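Local coordinates for zinc transport protein ZntB (Vibrio parahaemolyticus RIMD 2210633, PDB 3CK6) that probably mediates zinc uptake as a proton-coupled symporter of the CorA metal ion transporter family, its cytoplasmic domain forming a funnel-shaped homopentamer, at residues E[186-189]-E[190-194]. The protein carries 1 engineered substitution. Numbering follows the deposited sequence.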
ATOM      1  N   PHE E 186       1.086 -18.970  -2.061  1.00 28.94           N
ATOM      2  CA  PHE E 186       2.327 -19.162  -2.831  1.00 29.44           C
ATOM      3  C   PHE E 186       2.393 -18.403  -4.158  1.00 29.88           C
ATOM      4  O   PHE E 186       3.480 -18.098  -4.664  1.00 28.29           O
ATOM      5  CB  PHE E 186       2.535 -20.641  -3.086  1.00 29.38           C
ATOM      6  CG  PHE E 186       2.658 -21.449  -1.812  1.00 31.73           C
ATOM      7  CD1 PHE E 186       3.678 -21.167  -0.903  1.00 32.35           C
ATOM      8  CD2 PHE E 186       1.744 -22.446  -1.516  1.00 29.86           C
ATOM      9  CE1 PHE E 186       3.818 -21.901   0.283  1.00 32.13           C
ATOM     10  CE2 PHE E 186       1.868 -23.190  -0.317  1.00 32.06           C
ATOM     11  CZ  PHE E 186       2.916 -22.905   0.577  1.00 30.98           C
ATOM     12  N   ILE E 187       1.239 -18.143  -4.739  1.00 30.05           N
ATOM     13  CA  ILE E 187       1.221 -17.557  -6.066  1.00 31.56           C
ATOM     14  C   ILE E 187       1.551 -16.065  -6.066  1.00 31.57           C
ATOM     15  O   ILE E 187       2.200 -15.574  -6.981  1.00 29.91           O
ATOM     16  CB  ILE E 187      -0.026 -18.004  -6.847  1.00 32.20           C
ATOM     17  CG1 ILE E 187       0.169 -19.491  -7.166  1.00 33.53           C
ATOM     18  CG2 ILE E 187      -0.188 -17.209  -8.132  1.00 32.71           C
ATOM     19  CD1 ILE E 187      -0.924 -20.103  -7.990  1.00 40.30           C
ATOM     20  N   ARG E 188       1.168 -15.370  -4.996  1.00 32.03           N
ATOM     21  CA  ARG E 188       1.628 -13.997  -4.775  1.00 32.56           C
ATOM     22  C   ARG E 188       3.183 -13.896  -4.725  1.00 31.68           C
ATOM     23  O   ARG E 188       3.782 -13.174  -5.537  1.00 31.50           O
ATOM     24  CB  ARG E 188       0.942 -13.408  -3.531  1.00 33.42           C
ATOM     25  CG  ARG E 188       1.095 -11.904  -3.361  1.00 39.15           C
ATOM     26  CD  ARG E 188      -0.128 -11.323  -2.630  1.00 47.33           C
ATOM     27  NE  ARG E 188      -0.661 -10.144  -3.328  1.00 52.05           N
ATOM     28  CZ  ARG E 188      -1.626 -10.172  -4.249  1.00 55.29           C
ATOM     29  NH1 ARG E 188      -2.017  -9.038  -4.827  1.00 56.70           N
ATOM     30  NH2 ARG E 188      -2.206 -11.324  -4.603  1.00 55.59           N
ATOM     31  N   PRO E 189       3.857 -14.647  -3.809  1.00 30.31           N
ATOM     32  CA  PRO E 189       5.340 -14.689  -3.842  1.00 29.69           C
ATOM     33  C   PRO E 189       5.964 -15.116  -5.178  1.00 28.76           C
ATOM     34  O   PRO E 189       7.048 -14.621  -5.525  1.00 29.07           O
ATOM     35  CB  PRO E 189       5.687 -15.753  -2.790  1.00 29.28           C
ATOM     36  CG  PRO E 189       4.561 -15.814  -1.905  1.00 30.07           C
ATOM     37  CD  PRO E 189       3.322 -15.433  -2.679  1.00 30.33           C
ATOM     38  N   GLN E 190       5.311 -16.030  -5.904  1.00 28.03           N
ATOM     39  CA  GLN E 190       5.806 -16.497  -7.209  1.00 27.77           C
ATOM     40  C   GLN E 190       5.901 -15.347  -8.191  1.00 27.61           C
ATOM     41  O   GLN E 190       6.845 -15.264  -8.982  1.00 27.80           O
ATOM     42  CB  GLN E 190       4.870 -17.563  -7.781  1.00 29.02           C
ATOM     43  CG  GLN E 190       5.411 -18.346  -9.000  1.00 28.40           C
ATOM     44  CD  GLN E 190       5.401 -19.850  -8.725  1.00 31.04           C
ATOM     45  OE1 GLN E 190       5.725 -20.267  -7.612  1.00 28.80           O
ATOM     46  NE2 GLN E 190       4.986 -20.661  -9.711  1.00 29.84           N
ATOM     47  N   GLN E 191       4.905 -14.474  -8.163  1.00 27.85           N
ATOM     48  CA  GLN E 191       4.932 -13.269  -8.995  1.00 27.61           C
ATOM     49  C   GLN E 191       6.171 -12.422  -8.696  1.00 27.74           C
ATOM     50  O   GLN E 191       6.851 -11.974  -9.617  1.00 26.25           O
ATOM     51  CB  GLN E 191       3.654 -12.446  -8.800  1.00 28.36           C
ATOM     52  CG  GLN E 191       3.536 -11.258  -9.790  1.00 28.00           C
ATOM     53  CD  GLN E 191       2.327 -10.384  -9.493  1.00 28.90           C
ATOM     54  OE1 GLN E 191       1.227 -10.875  -9.275  1.00 31.45           O
ATOM     55  NE2 GLN E 191       2.544  -9.086  -9.453  1.00 32.66           N
ATOM     56  N   TYR E 192       6.442 -12.189  -7.412  1.00 28.22           N
ATOM     57  CA  TYR E 192       7.591 -11.403  -7.012  1.00 29.54           C
ATOM     58  C   TYR E 192       8.929 -12.089  -7.333  1.00 28.83           C
ATOM     59  O   TYR E 192       9.884 -11.402  -7.670  1.00 29.05           O
ATOM     60  CB  TYR E 192       7.519 -10.963  -5.552  1.00 31.60           C
ATOM     61  CG  TYR E 192       6.202 -10.304  -5.157  1.00 36.32           C
ATOM     62  CD1 TYR E 192       5.587 -10.626  -3.943  1.00 39.49           C
ATOM     63  CD2 TYR E 192       5.554  -9.392  -6.007  1.00 39.55           C
ATOM     64  CE1 TYR E 192       4.375 -10.046  -3.568  1.00 41.52           C
ATOM     65  CE2 TYR E 192       4.318  -8.802  -5.638  1.00 41.00           C
ATOM     66  CZ  TYR E 192       3.751  -9.142  -4.414  1.00 40.04           C
ATOM     67  OH  TYR E 192       2.545  -8.592  -4.013  1.00 42.36           O
ATOM     68  N   ALA E 193       8.978 -13.422  -7.236  1.00 27.83           N
ATOM     69  CA  ALA E 193      10.170 -14.214  -7.541  1.00 27.69           C
ATOM     70  C   ALA E 193      10.528 -14.066  -9.025  1.00 27.24           C
ATOM     71  O   ALA E 193      11.690 -13.828  -9.378  1.00 26.75           O
ATOM     72  CB  ALA E 193       9.960 -15.695  -7.179  1.00 27.70           C
ATOM     73  N   ILE E 194       9.509 -14.138  -9.878  1.00 27.05           N
ATOM     74  CA  ILE E 194       9.702 -13.949 -11.311  1.00 26.87           C
ATOM     75  C   ILE E 194      10.116 -12.503 -11.637  1.00 27.85           C
ATOM     76  O   ILE E 194      10.999 -12.272 -12.477  1.00 27.09           O
ATOM     77  CB  ILE E 194       8.450 -14.433 -12.125  1.00 26.61           C
ATOM     78  CG1 ILE E 194       8.291 -15.957 -11.964  1.00 25.38           C
ATOM     79  CG2 ILE E 194       8.582 -14.005 -13.650  1.00 26.17           C
ATOM     80  CD1 ILE E 194       6.871 -16.522 -12.261  1.00 27.86           C
TER
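The carbonyl oxygen of Ile187 accepts two hydrogen bonds, one from Gln191 N at 3.2 Å and the other from the side-chain amide ND2 of Asn223 on helix 209-246, so a main-chain acceptor of one helix is shared with its neighbour. The shortest bond of this turn runs from Ala193 N to Pro189 O, 2.8 Å, while Tyr192 N reaches Arg188 O only weakly. Pro189 has no N-H to give to the preceding turn, and helix 173-199 is kinked here; the proline ring packs on Arg66 and Pro67 and on Glu224 of a second subunit. This long helix belongs to the helical part of the CorA-type cytoplasmic domain, packed against strand 77-83 of the mixed sheet and against helices 134-161 and 209-246. On its partly exposed side, Arg188 and Tyr192 run side by side in the same direction. Arg188 CG comes to 3.8 Å from Tyr192 CE1, its chi1 of -167° setting CG beside the carbonyl carbon, and the guanidinium stands nearly perpendicular to the ring, 86° between planes. Arg188 O lies over one face of the phenol ring, toward its rim, 3.5 Å from Tyr192 CD1. Facing the sheet, Gln190 bends at chi2 and its OE1 accepts a hydrogen bond from Arg82 N.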